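Local coordinates for protein apical membrane antigen 1 (Neospora caninum, PDB 4APL) that probably takes part in host cell invasion at the moving junction, through an extracellular region of which this chain holds domains I, II and III, at residues 16-21 against 371-376; 49-54 against 293-298; 56-61 against 226-231; 244-249 against 387-392; 393-398 against 410-415. All blocks are in the same frame, centred on the assembly; numbering follows the deposited sequence.

Interaction 1 of 5, residues 16-21 against 371-376; sequences TPELKA and DEALQC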
# COMPACT_ATOMS: atom_id res chain seq x y z
N THR A 16 -5.79 22.67 11.04
CA THR A 16 -5.56 22.55 12.47
C THR A 16 -4.45 21.52 12.74
O THR A 16 -4.19 20.67 11.88
CB THR A 16 -6.86 22.22 13.23
OG1 THR A 16 -6.80 22.77 14.54
CG2 THR A 16 -7.08 20.73 13.34
N PRO A 17 -3.74 21.63 13.89
CA PRO A 17 -2.69 20.67 14.23
C PRO A 17 -3.18 19.23 14.24
O PRO A 17 -2.54 18.36 13.68
CB PRO A 17 -2.27 21.09 15.64
CG PRO A 17 -2.50 22.56 15.65
CD PRO A 17 -3.73 22.79 14.81
N GLU A 18 -4.33 19.01 14.88
CA GLU A 18 -4.86 17.66 15.04
C GLU A 18 -5.35 17.10 13.71
O GLU A 18 -5.25 15.90 13.46
CB GLU A 18 -5.99 17.66 16.07
CG GLU A 18 -6.31 16.30 16.65
CD GLU A 18 -7.47 16.36 17.64
OE1 GLU A 18 -7.53 17.32 18.44
OE2 GLU A 18 -8.32 15.44 17.61
N LEU A 19 -5.87 17.98 12.87
CA LEU A 19 -6.41 17.60 11.57
C LEU A 19 -5.30 17.43 10.53
O LEU A 19 -5.36 16.50 9.72
CB LEU A 19 -7.44 18.64 11.12
CG LEU A 19 -8.88 18.18 10.84
CD1 LEU A 19 -9.10 16.71 11.12
CD2 LEU A 19 -9.88 19.05 11.59
N LYS A 20 -4.29 18.30 10.56
CA LYS A 20 -3.12 18.17 9.68
C LYS A 20 -2.36 16.85 9.86
O LYS A 20 -1.95 16.23 8.89
CB LYS A 20 -2.16 19.35 9.85
CG LYS A 20 -1.18 19.54 8.70
CD LYS A 20 -0.18 20.67 8.95
CE LYS A 20 -0.73 21.71 9.93
NZ LYS A 20 0.03 23.00 9.92
N ALA A 21 -2.17 16.42 11.10
CA ALA A 21 -1.59 15.11 11.35
C ALA A 21 -2.47 14.01 10.77
O ALA A 21 -1.98 13.03 10.23
CB ALA A 21 -1.37 14.89 12.84
N ASP A 371 -11.06 8.10 12.71
CA ASP A 371 -10.34 8.44 13.94
C ASP A 371 -11.01 9.58 14.73
O ASP A 371 -11.88 10.28 14.21
CB ASP A 371 -8.88 8.79 13.64
CG ASP A 371 -7.98 7.56 13.57
OD1 ASP A 371 -8.43 6.50 13.10
OD2 ASP A 371 -6.80 7.67 13.98
N GLU A 372 -10.55 9.77 15.96
CA GLU A 372 -10.99 10.86 16.85
C GLU A 372 -10.81 12.26 16.25
O GLU A 372 -11.46 13.22 16.67
CB GLU A 372 -10.24 10.75 18.20
CG GLU A 372 -10.72 11.69 19.30
CD GLU A 372 -12.00 11.24 20.00
OE1 GLU A 372 -12.35 10.03 19.93
OE2 GLU A 372 -12.67 12.09 20.63
N ALA A 373 -9.91 12.39 15.28
CA ALA A 373 -9.59 13.69 14.71
C ALA A 373 -10.79 14.31 13.99
O ALA A 373 -10.93 15.53 13.92
CB ALA A 373 -8.41 13.57 13.76
N LEU A 374 -11.66 13.46 13.44
CA LEU A 374 -12.74 13.94 12.60
C LEU A 374 -13.97 14.36 13.40
O LEU A 374 -15.03 14.64 12.82
CB LEU A 374 -13.11 12.87 11.56
CG LEU A 374 -12.29 12.84 10.27
CD1 LEU A 374 -12.74 11.67 9.40
CD2 LEU A 374 -12.41 14.15 9.51
N GLN A 375 -13.83 14.45 14.72
CA GLN A 375 -14.98 14.60 15.60
C GLN A 375 -15.17 16.00 16.14
O GLN A 375 -14.21 16.76 16.27
CB GLN A 375 -14.91 13.60 16.75
CG GLN A 375 -15.33 12.20 16.36
CD GLN A 375 -15.30 11.24 17.52
OE1 GLN A 375 -14.83 11.59 18.62
NE2 GLN A 375 -15.81 10.03 17.31
N CYS A 376 -16.41 16.33 16.47
CA CYS A 376 -16.77 17.69 16.83
C CYS A 376 -18.06 17.68 17.64
O CYS A 376 -18.81 16.70 17.63
CB CYS A 376 -16.94 18.54 15.56
SG CYS A 376 -18.15 17.90 14.37
O HOH W 1 -10.84 14.83 19.48
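Helix 17-24 meets the short 3-10 turn 372-374 with the CA atoms of Leu19 and Ala373 5.9 Å apart and no direct hydrogen bond between the segments. Leu19 does the apolar work: its CD1 lies 4.2 Å from Ala373 CB, while the tip of Leu374, through CD2, comes to 4.5 Å from the same Leu19 CD1. Leu19 CD1 also stands, as a methyl beside a carbonyl, 3.5 Å from Ala373 O. Phe22, one turn further along the helix, also touches Ala373 and Leu374. On the outer flank Glu18, its CG anti to the backbone N (chi1 -161°) and the chain extended beyond it, reaches toward the turn until OE2 is 3.6 Å from Ala373 CA. A water sits 3.2 Å from Glu18 OE2 and, more weakly, 3.3 Å from Glu372 O; whether it serves both is uncertain. The contact joins the N-terminal helix to the linker before strand 384-385 by a small buried leucine patch, with the polar glutamates on the exposed side, where they would probably repel each other.

Interaction 2 of 5, residues 49-54 against 293-298; sequences KLYREA and DWWPVH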
# COMPACT_ATOMS: atom_id res chain seq x y z
N LYS A 49 28.58 -7.23 -3.70
CA LYS A 49 27.57 -6.68 -4.61
C LYS A 49 26.50 -5.84 -3.90
O LYS A 49 26.25 -6.00 -2.70
CB LYS A 49 26.90 -7.80 -5.41
CG LYS A 49 27.67 -8.26 -6.65
CD LYS A 49 26.99 -9.42 -7.35
CE LYS A 49 27.97 -10.23 -8.19
NZ LYS A 49 27.77 -11.70 -8.05
N LEU A 50 25.88 -4.94 -4.66
CA LEU A 50 24.89 -3.99 -4.15
C LEU A 50 23.49 -4.39 -4.64
O LEU A 50 23.27 -4.59 -5.84
CB LEU A 50 25.24 -2.59 -4.64
CG LEU A 50 25.02 -1.35 -3.77
CD1 LEU A 50 25.25 -1.65 -2.30
CD2 LEU A 50 25.96 -0.25 -4.22
N TYR A 51 22.54 -4.50 -3.72
CA TYR A 51 21.23 -5.06 -4.04
C TYR A 51 20.12 -4.12 -3.65
O TYR A 51 20.22 -3.39 -2.66
CB TYR A 51 21.03 -6.38 -3.32
CG TYR A 51 21.98 -7.45 -3.78
CD1 TYR A 51 21.71 -8.21 -4.91
CD2 TYR A 51 23.17 -7.68 -3.10
CE1 TYR A 51 22.58 -9.19 -5.33
CE2 TYR A 51 24.05 -8.66 -3.52
CZ TYR A 51 23.76 -9.41 -4.64
OH TYR A 51 24.64 -10.36 -5.06
N ARG A 52 19.04 -4.17 -4.42
CA ARG A 52 17.87 -3.37 -4.13
C ARG A 52 17.09 -3.97 -2.97
O ARG A 52 17.13 -5.18 -2.75
CB ARG A 52 17.01 -3.19 -5.37
CG ARG A 52 17.73 -2.47 -6.48
CD ARG A 52 16.77 -1.94 -7.53
NE ARG A 52 16.16 -0.68 -7.13
CZ ARG A 52 15.18 -0.08 -7.81
NH1 ARG A 52 14.71 -0.64 -8.92
NH2 ARG A 52 14.67 1.07 -7.38
N GLU A 53 16.43 -3.12 -2.19
CA GLU A 53 15.83 -3.53 -0.94
C GLU A 53 14.51 -2.82 -0.73
O GLU A 53 14.42 -1.60 -0.84
CB GLU A 53 16.76 -3.22 0.25
CG GLU A 53 16.35 -3.88 1.56
CD GLU A 53 17.03 -3.26 2.77
OE1 GLU A 53 17.19 -2.03 2.81
OE2 GLU A 53 17.37 -4.01 3.71
N ALA A 54 13.48 -3.60 -0.40
CA ALA A 54 12.23 -3.02 0.04
C ALA A 54 12.49 -2.21 1.31
O ALA A 54 13.15 -2.69 2.24
CB ALA A 54 11.22 -4.10 0.29
N ASP A 293 19.14 -16.31 -8.29
CA ASP A 293 19.21 -14.87 -8.02
C ASP A 293 17.90 -14.27 -7.54
O ASP A 293 17.09 -13.82 -8.36
CB ASP A 293 19.65 -14.14 -9.29
CG ASP A 293 21.15 -14.15 -9.48
OD1 ASP A 293 21.79 -15.18 -9.15
OD2 ASP A 293 21.69 -13.13 -9.96
N TRP A 294 17.73 -14.16 -6.22
CA TRP A 294 16.44 -13.81 -5.61
C TRP A 294 16.19 -12.34 -5.50
O TRP A 294 15.05 -11.92 -5.32
CB TRP A 294 16.29 -14.43 -4.22
CG TRP A 294 16.66 -15.90 -4.11
CD1 TRP A 294 17.51 -16.49 -3.18
CD2 TRP A 294 16.16 -17.01 -4.93
NE1 TRP A 294 17.58 -17.84 -3.37
CE2 TRP A 294 16.81 -18.22 -4.41
CE3 TRP A 294 15.30 -17.12 -6.01
CZ2 TRP A 294 16.57 -19.47 -4.96
CZ3 TRP A 294 15.06 -18.39 -6.55
CH2 TRP A 294 15.69 -19.54 -6.04
N TRP A 295 17.26 -11.54 -5.54
CA TRP A 295 17.16 -10.09 -5.32
C TRP A 295 17.48 -9.32 -6.57
O TRP A 295 18.31 -9.76 -7.37
CB TRP A 295 18.10 -9.63 -4.21
CG TRP A 295 18.07 -10.46 -2.95
CD1 TRP A 295 16.97 -11.11 -2.37
CD2 TRP A 295 19.18 -10.73 -2.04
NE1 TRP A 295 17.33 -11.75 -1.22
CE2 TRP A 295 18.64 -11.56 -0.96
CE3 TRP A 295 20.53 -10.38 -2.01
CZ2 TRP A 295 19.43 -12.02 0.09
CZ3 TRP A 295 21.31 -10.84 -0.95
CH2 TRP A 295 20.77 -11.65 0.07
N PRO A 296 16.85 -8.15 -6.75
CA PRO A 296 17.26 -7.28 -7.85
C PRO A 296 18.61 -6.64 -7.57
O PRO A 296 18.94 -6.35 -6.41
CB PRO A 296 16.17 -6.19 -7.88
CG PRO A 296 15.04 -6.74 -7.09
CD PRO A 296 15.66 -7.63 -6.06
N VAL A 297 19.37 -6.40 -8.63
CA VAL A 297 20.66 -5.75 -8.53
C VAL A 297 20.49 -4.23 -8.59
O VAL A 297 19.50 -3.74 -9.12
CB VAL A 297 21.58 -6.22 -9.67
CG1 VAL A 297 23.01 -5.70 -9.49
CG2 VAL A 297 21.57 -7.74 -9.75
N HIS A 298 21.45 -3.51 -8.02
CA HIS A 298 21.56 -2.06 -8.21
C HIS A 298 21.99 -1.74 -9.62
O HIS A 298 22.78 -2.47 -10.21
CB HIS A 298 22.55 -1.49 -7.20
CG HIS A 298 22.83 -0.01 -7.38
ND1 HIS A 298 22.56 0.89 -6.43
CD2 HIS A 298 23.42 0.69 -8.43
CE1 HIS A 298 22.93 2.12 -6.85
NE2 HIS A 298 23.45 2.00 -8.08
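A lone beta bridge attaches the loop between helix 262-271 and strand 312-317 to strand 49-53, half of the two-stranded hairpin 42-46/49-53. Tyr51 and Val297 are the bridged pair, their CA atoms 4.6 Å apart. Two bonds flank Tyr51: His298 N donates to Leu50 O over 3.0 Å, and Arg52 N donates to Pro296 O, also over 3.0 Å. Both run straight, 164° at the hydrogen, although each donor stands above the plane of its carbonyl. Beside them Trp295 drives an edge at Tyr51 in a T-shaped stack, CE3 lying 3.7 Å above the centre of the phenol ring and the planes 82° apart; Tyr154 stacks on Trp295 in turn. Arg52 lays its CG 3.4 Å from Val297 O, then bends at chi3. Backbone polarity is satisfied strand-fashion at one point, the T-shaped pair adds an apolar contact beside the bridge, and the buried arginine holds two further points of that loop, through NH1 to Asp278 O and NH2 to Pro303 O.

Interaction 3 of 5, residues 56-61 against 226-231; sequences GLCPVW and KCPNQA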
# COMPACT_ATOMS: atom_id res chain seq x y z
N GLY A 56 9.95 0.45 2.49
CA GLY A 56 8.78 1.27 2.86
C GLY A 56 8.28 1.02 4.27
O GLY A 56 8.27 -0.12 4.74
N LEU A 57 7.83 2.08 4.95
CA LEU A 57 7.50 1.99 6.37
C LEU A 57 6.06 1.57 6.68
O LEU A 57 5.73 1.30 7.83
CB LEU A 57 7.79 3.31 7.07
CG LEU A 57 9.16 3.50 7.69
CD1 LEU A 57 10.27 3.11 6.72
CD2 LEU A 57 9.28 4.95 8.07
N CYS A 58 5.20 1.57 5.66
CA CYS A 58 3.79 1.25 5.85
C CYS A 58 3.47 -0.13 5.26
O CYS A 58 3.99 -0.48 4.20
CB CYS A 58 2.93 2.34 5.21
SG CYS A 58 2.91 3.91 6.12
N PRO A 59 2.64 -0.93 5.95
CA PRO A 59 2.21 -2.18 5.35
C PRO A 59 1.21 -1.90 4.24
O PRO A 59 0.43 -0.95 4.35
CB PRO A 59 1.51 -2.89 6.50
CG PRO A 59 0.94 -1.79 7.30
CD PRO A 59 1.94 -0.67 7.22
N VAL A 60 1.27 -2.67 3.15
CA VAL A 60 0.26 -2.51 2.11
C VAL A 60 -0.71 -3.66 2.16
O VAL A 60 -0.33 -4.84 2.12
CB VAL A 60 0.84 -2.24 0.69
CG1 VAL A 60 2.31 -1.87 0.74
CG2 VAL A 60 0.61 -3.40 -0.25
N TRP A 61 -1.98 -3.31 2.31
CA TRP A 61 -3.04 -4.29 2.51
C TRP A 61 -3.54 -4.83 1.20
O TRP A 61 -3.98 -4.07 0.34
CB TRP A 61 -4.18 -3.65 3.29
CG TRP A 61 -3.75 -3.16 4.65
CD1 TRP A 61 -2.95 -2.06 4.95
CD2 TRP A 61 -4.08 -3.76 5.96
NE1 TRP A 61 -2.77 -1.94 6.31
CE2 TRP A 61 -3.42 -2.92 6.97
CE3 TRP A 61 -4.85 -4.84 6.38
CZ2 TRP A 61 -3.53 -3.18 8.33
CZ3 TRP A 61 -4.96 -5.08 7.75
CH2 TRP A 61 -4.31 -4.28 8.70
N LYS A 226 0.44 6.18 11.86
CA LYS A 226 1.13 6.96 10.83
C LYS A 226 0.83 6.45 9.44
O LYS A 226 1.13 7.12 8.46
CB LYS A 226 2.63 6.93 11.06
CG LYS A 226 3.11 7.93 12.08
CD LYS A 226 4.26 7.38 12.89
CE LYS A 226 4.81 8.45 13.81
NZ LYS A 226 3.70 9.33 14.28
N CYS A 227 0.26 5.26 9.36
CA CYS A 227 -0.10 4.68 8.08
C CYS A 227 -1.61 4.67 7.86
O CYS A 227 -2.38 4.59 8.81
CB CYS A 227 0.51 3.29 7.96
SG CYS A 227 2.33 3.36 8.02
N PRO A 228 -2.06 4.82 6.61
CA PRO A 228 -3.49 4.88 6.32
C PRO A 228 -4.11 3.50 6.07
O PRO A 228 -4.55 3.20 4.96
CB PRO A 228 -3.55 5.72 5.06
CG PRO A 228 -2.27 5.43 4.37
CD PRO A 228 -1.25 5.25 5.45
N ASN A 229 -4.22 2.71 7.13
CA ASN A 229 -4.55 1.30 7.02
C ASN A 229 -6.02 1.00 6.73
O ASN A 229 -6.32 0.02 6.06
CB ASN A 229 -4.08 0.53 8.25
CG ASN A 229 -3.07 1.32 9.07
OD1 ASN A 229 -1.93 0.89 9.28
ND2 ASN A 229 -3.50 2.49 9.53
N GLN A 230 -6.94 1.83 7.23
CA GLN A 230 -8.35 1.70 6.85
C GLN A 230 -8.72 2.69 5.75
O GLN A 230 -7.96 3.60 5.43
CB GLN A 230 -9.29 1.92 8.04
CG GLN A 230 -8.89 1.25 9.34
CD GLN A 230 -9.12 2.15 10.55
OE1 GLN A 230 -8.49 1.97 11.59
NE2 GLN A 230 -10.01 3.13 10.41
N ALA A 231 -9.91 2.51 5.19
CA ALA A 231 -10.45 3.44 4.22
C ALA A 231 -11.35 4.45 4.93
O ALA A 231 -11.95 4.13 5.96
CB ALA A 231 -11.24 2.68 3.17
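Asn229 O is held by one identified hydrogen bond, with Ser349 OG; one face of the Trp61 indole merely lies near this carbonyl oxygen, which stands 4.0 Å above it, displaced toward its rim. Cys58 N is held likewise from outside the pair, by His32 ND1; between 56-61 and 226-231 themselves no hydrogen bond forms. What joins them is covalent. Cys58 SG and Cys227 SG are bonded at 2.1 Å with chi3 -84°, near the relaxed value for a disulfide, and each sulfur stands anti to its own carbonyl carbon, beside the backbone N. The CA atoms of the two cysteines are 5.6 Å apart, and the touching parts run almost the same way, 15° between their directions. Here the loop after helix 223-226 is pinned beside strand 60-61, an outer strand of a five-stranded antiparallel sheet, close to the centre of the chain, within a region related to PAN modules. Pro228 centres an inverse gamma turn, closed by a weak bond of 3.1 Å from Asn229 N to Cys227 O, which swings the chain from the disulfide toward the tryptophan. There Asn229 CB meets Trp61 NE1 at 3.4 Å, the amide plane standing 88° to the ring. Pro59 CD lies 4.1 Å from Cys227 SG, and Phe223 packs against both Pro59 and Asn229.

Interaction 4 of 5, residues 244-249 against 387-392; sequences RCHDYT and SCDVQA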
# COMPACT_ATOMS: atom_id res chain seq x y z
N ARG A 244 -11.45 27.13 -0.72
CA ARG A 244 -12.35 25.98 -0.53
C ARG A 244 -11.82 24.63 -1.01
O ARG A 244 -11.01 24.55 -1.93
CB ARG A 244 -13.74 26.24 -1.11
CG ARG A 244 -13.75 26.47 -2.60
CD ARG A 244 -15.10 26.12 -3.21
NE ARG A 244 -14.93 25.93 -4.65
CZ ARG A 244 -15.15 24.79 -5.28
NH1 ARG A 244 -15.65 23.75 -4.63
NH2 ARG A 244 -14.91 24.71 -6.58
N CYS A 245 -12.31 23.56 -0.39
CA CYS A 245 -11.74 22.23 -0.60
C CYS A 245 -12.26 21.58 -1.88
O CYS A 245 -13.34 21.00 -1.87
CB CYS A 245 -12.03 21.35 0.61
SG CYS A 245 -11.20 19.73 0.59
N HIS A 246 -11.49 21.68 -2.96
CA HIS A 246 -11.78 20.95 -4.20
C HIS A 246 -11.50 19.47 -4.03
O HIS A 246 -10.35 19.07 -3.82
CB HIS A 246 -10.90 21.45 -5.34
CG HIS A 246 -11.03 22.93 -5.64
ND1 HIS A 246 -10.45 23.87 -4.88
CD2 HIS A 246 -11.57 23.59 -6.74
CE1 HIS A 246 -10.66 25.08 -5.43
NE2 HIS A 246 -11.35 24.91 -6.56
N ASP A 247 -12.52 18.62 -4.17
CA ASP A 247 -12.26 17.17 -4.22
C ASP A 247 -11.61 16.84 -5.55
O ASP A 247 -11.43 17.74 -6.38
CB ASP A 247 -13.54 16.34 -3.99
CG ASP A 247 -14.47 16.33 -5.20
OD1 ASP A 247 -13.98 16.26 -6.34
OD2 ASP A 247 -15.70 16.34 -5.01
N TYR A 248 -11.22 15.59 -5.76
CA TYR A 248 -10.46 15.23 -6.95
C TYR A 248 -11.22 15.41 -8.27
O TYR A 248 -10.60 15.62 -9.32
CB TYR A 248 -9.95 13.79 -6.87
CG TYR A 248 -8.90 13.54 -5.81
CD1 TYR A 248 -8.01 14.53 -5.43
CD2 TYR A 248 -8.76 12.28 -5.24
CE1 TYR A 248 -7.03 14.28 -4.48
CE2 TYR A 248 -7.79 12.02 -4.30
CZ TYR A 248 -6.93 13.03 -3.92
OH TYR A 248 -5.97 12.76 -2.98
N THR A 249 -12.55 15.32 -8.23
CA THR A 249 -13.34 15.50 -9.46
C THR A 249 -13.28 16.93 -10.02
O THR A 249 -13.76 17.18 -11.12
CB THR A 249 -14.81 15.05 -9.31
OG1 THR A 249 -15.60 16.15 -8.85
CG2 THR A 249 -14.94 13.91 -8.34
N SER A 387 -15.02 32.80 1.32
CA SER A 387 -15.36 33.71 0.25
C SER A 387 -15.65 32.92 -1.01
O SER A 387 -15.18 31.80 -1.16
CB SER A 387 -14.20 34.67 0.00
OG SER A 387 -13.85 35.31 1.21
N CYS A 388 -16.43 33.51 -1.92
CA CYS A 388 -16.77 32.84 -3.16
C CYS A 388 -15.49 32.55 -3.93
O CYS A 388 -14.70 33.45 -4.19
CB CYS A 388 -17.73 33.70 -3.99
SG CYS A 388 -18.71 32.83 -5.25
N ASP A 389 -15.25 31.27 -4.21
CA ASP A 389 -14.29 30.88 -5.22
C ASP A 389 -14.96 31.17 -6.56
O ASP A 389 -15.83 30.43 -7.00
CB ASP A 389 -13.94 29.40 -5.08
CG ASP A 389 -13.19 28.83 -6.28
OD1 ASP A 389 -12.90 29.59 -7.23
OD2 ASP A 389 -12.91 27.61 -6.27
N VAL A 390 -14.57 32.29 -7.17
CA VAL A 390 -15.31 32.86 -8.29
C VAL A 390 -15.22 32.00 -9.54
O VAL A 390 -16.14 31.98 -10.36
CB VAL A 390 -14.85 34.29 -8.61
CG1 VAL A 390 -15.09 35.21 -7.41
CG2 VAL A 390 -13.39 34.31 -9.04
N GLN A 391 -14.10 31.29 -9.68
CA GLN A 391 -13.84 30.47 -10.86
C GLN A 391 -14.82 29.30 -10.94
O GLN A 391 -15.05 28.74 -12.01
CB GLN A 391 -12.39 29.98 -10.85
CG GLN A 391 -12.11 28.80 -11.78
CD GLN A 391 -11.34 27.68 -11.08
OE1 GLN A 391 -10.23 27.34 -11.49
NE2 GLN A 391 -11.92 27.12 -10.01
N ALA A 392 -15.39 28.94 -9.79
CA ALA A 392 -16.32 27.82 -9.73
C ALA A 392 -17.67 28.24 -9.17
O ALA A 392 -18.58 27.42 -9.07
CB ALA A 392 -15.73 26.70 -8.89
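The backbones of 244-249 and 387-392 stay apart, 7.1 Å between the CA atoms of Arg244 and Asp389 and 9.9 Å between those of His246 and Ala392, so side chains alone make the contact. Asp389 OD2 is the meeting point. Arg244 NE donates to Asp389 OD2 over 3.1 Å at 145° in a salt bridge; the acid lies near the guanidinium plane, while the arginine nitrogen stands above the carboxylate plane. Arg244 CG takes the crowded position between backbone N and carbonyl carbon, chi1 62°, and the chain then runs extended to NE, crossing Asp389 at about a right angle. His246 comes tip to tip with the same acid, NE2 giving Asp389 OD2 a weak bond, bent to 120°. Arg244 and His246 alternate on an outer strand of the three-stranded sheet 244-247/235-241/334-338; Asp389 lies in the disulfide-rich C-terminal part, between strands 384-385 and 394-401. The loop there is closed by the backbone bond from Ala392 N to Asp389 O, 3.2 Å, to which the carboxylate adds a weak bond from Gln391 N to Asp389 OD1. Arg244 CZ lies 3.9 Å above one face of the His246 ring, offset toward its rim. Arg244 NH2 lies beside the Ala392 methyl as well as forming a salt bridge with Glu250 OE1, and NH1 bonds Ser409 OG. The carboxylate would probably favour protonated His246, the guanidinium oppose it.

Interaction 5 of 5, residues 393-398 against 410-415; sequences CKRQKT and VDCTAE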
# COMPACT_ATOMS: atom_id res chain seq x y z
N CYS A 393 -17.79 29.51 -8.82
CA CYS A 393 -18.98 30.07 -8.15
C CYS A 393 -19.61 29.16 -7.10
O CYS A 393 -20.84 29.02 -7.05
CB CYS A 393 -20.03 30.53 -9.17
SG CYS A 393 -20.74 32.14 -8.76
N LYS A 394 -18.76 28.54 -6.28
CA LYS A 394 -19.16 27.96 -5.00
C LYS A 394 -18.29 28.52 -3.86
O LYS A 394 -17.29 29.23 -4.10
CB LYS A 394 -19.08 26.42 -5.02
CG LYS A 394 -19.54 25.75 -6.31
CD LYS A 394 -20.99 26.04 -6.67
CE LYS A 394 -21.89 24.85 -6.39
NZ LYS A 394 -23.31 25.25 -6.18
N ARG A 395 -18.70 28.23 -2.62
CA ARG A 395 -17.91 28.58 -1.45
C ARG A 395 -17.90 27.43 -0.46
O ARG A 395 -18.82 26.61 -0.43
CB ARG A 395 -18.43 29.87 -0.78
CG ARG A 395 -19.80 29.75 -0.13
CD ARG A 395 -20.45 31.11 0.11
NE ARG A 395 -21.84 30.96 0.54
CZ ARG A 395 -22.43 31.75 1.43
NH1 ARG A 395 -21.76 32.75 1.97
NH2 ARG A 395 -23.69 31.53 1.78
N GLN A 396 -16.83 27.35 0.32
CA GLN A 396 -16.70 26.33 1.36
C GLN A 396 -17.77 26.51 2.45
O GLN A 396 -18.10 27.63 2.83
CB GLN A 396 -15.29 26.42 1.96
CG GLN A 396 -15.01 25.43 3.08
CD GLN A 396 -15.00 24.00 2.59
OE1 GLN A 396 -15.65 23.12 3.16
NE2 GLN A 396 -14.27 23.76 1.51
N LYS A 397 -18.32 25.40 2.94
CA LYS A 397 -19.15 25.43 4.14
C LYS A 397 -18.76 24.36 5.16
O LYS A 397 -18.98 23.17 4.95
CB LYS A 397 -20.63 25.31 3.78
CG LYS A 397 -21.55 25.24 4.99
CD LYS A 397 -22.83 24.50 4.67
CE LYS A 397 -23.90 24.76 5.71
NZ LYS A 397 -25.25 24.53 5.12
N THR A 398 -18.20 24.81 6.28
CA THR A 398 -17.78 23.91 7.36
C THR A 398 -18.75 23.99 8.54
O THR A 398 -19.14 25.08 8.96
CB THR A 398 -16.35 24.23 7.85
OG1 THR A 398 -15.55 24.68 6.76
CG2 THR A 398 -15.72 23.00 8.48
N VAL A 410 -21.15 25.01 -1.34
CA VAL A 410 -22.53 25.44 -1.51
C VAL A 410 -22.60 26.70 -2.38
O VAL A 410 -21.57 27.27 -2.73
CB VAL A 410 -23.26 25.69 -0.15
CG1 VAL A 410 -23.39 24.40 0.65
CG2 VAL A 410 -22.54 26.76 0.67
N ASP A 411 -23.81 27.11 -2.72
CA ASP A 411 -24.02 28.33 -3.49
C ASP A 411 -23.44 29.55 -2.76
O ASP A 411 -23.55 29.67 -1.53
CB ASP A 411 -25.51 28.55 -3.76
CG ASP A 411 -26.10 27.54 -4.75
OD1 ASP A 411 -25.51 27.35 -5.83
OD2 ASP A 411 -27.17 26.96 -4.44
N CYS A 412 -22.82 30.44 -3.53
CA CYS A 412 -22.52 31.79 -3.09
C CYS A 412 -23.79 32.63 -2.96
O CYS A 412 -24.84 32.28 -3.53
CB CYS A 412 -21.54 32.45 -4.07
SG CYS A 412 -19.97 31.56 -4.22
N THR A 413 -23.71 33.74 -2.23
CA THR A 413 -24.83 34.68 -2.15
C THR A 413 -25.05 35.41 -3.48
O THR A 413 -24.15 35.45 -4.33
CB THR A 413 -24.64 35.73 -1.03
OG1 THR A 413 -23.35 36.34 -1.17
CG2 THR A 413 -24.75 35.08 0.34
N ALA A 414 -26.23 35.99 -3.64
CA ALA A 414 -26.52 36.86 -4.79
C ALA A 414 -25.42 37.91 -4.98
O ALA A 414 -24.86 38.05 -6.07
CB ALA A 414 -27.87 37.53 -4.63
N GLU A 415 -25.10 38.64 -3.92
CA GLU A 415 -24.03 39.62 -4.01
C GLU A 415 -22.75 39.01 -4.59
O GLU A 415 -22.23 39.50 -5.59
CB GLU A 415 -23.76 40.26 -2.64
CG GLU A 415 -22.76 41.40 -2.71
CD GLU A 415 -22.94 42.28 -3.93
OE1 GLU A 415 -24.09 42.42 -4.43
OE2 GLU A 415 -21.93 42.84 -4.41
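This is an antiparallel strand pairing at the surface, at the end of the hairpin 394-401/404-411 away from its turn. Arg395 and Val410 form the hydrogen-bonded pair: Arg395 N to Val410 O and Val410 N to Arg395 O are both 3.0 Å, nearly straight and in the planes of their carbonyls. The Arg395 side chain adds a third bond: with CG in the crowded position (chi1 68°) and the chain extended to NE, NE meets a lone pair of Asp411 O at 3.0 Å, bent to 144°, and Thr413 backbone lies over one guanidinium face. The hairpin belongs to a disulfide-rich region: Cys393 bonds to Cys420 and Cys412 to Cys388. Cys393 and Lys394 face Asp389 as a G1 beta bulge. Lys394, bent at chi2 and chi3, runs alongside Asp411 to a salt bridge whose hydrogen bond is weak, NZ to OD1 3.1 Å. On the face shared by Arg395 and Val410, Val410 CG2 lies 3.9 Å from Lys397 CB, and Phe385 packs against Arg395, Lys397 and Val410. Past the strand Thr413 OG1 caps a backbone N of the short, weakly bonded helix and Glu416 OE1 takes Thr413 N, as in a capping box.

In the fold
Interactions 3 and 4 are buried, interaction 1 partly so, and interactions 2 and 5 lie at the surface. Interaction 3, nearest the chain's centre, relies on a covalent link; interaction 4, farther out, uses charge between side chains. The two surface contacts both use two backbone bonds, flanking the bridged pair in interaction 2 and within the pair in interaction 5, but stand 55 Å apart between centres, on opposite sides of the chain's centre. Interactions 2 and 3 follow each other in sequence, strand 49-53 leading to 60-61. Interactions 4 and 5 touch directly: besides their shared disulfide, a probable Asp389 N to Lys394 O hydrogen bond joins loop and hairpin. Interaction 1 packs mainly by apolar contact.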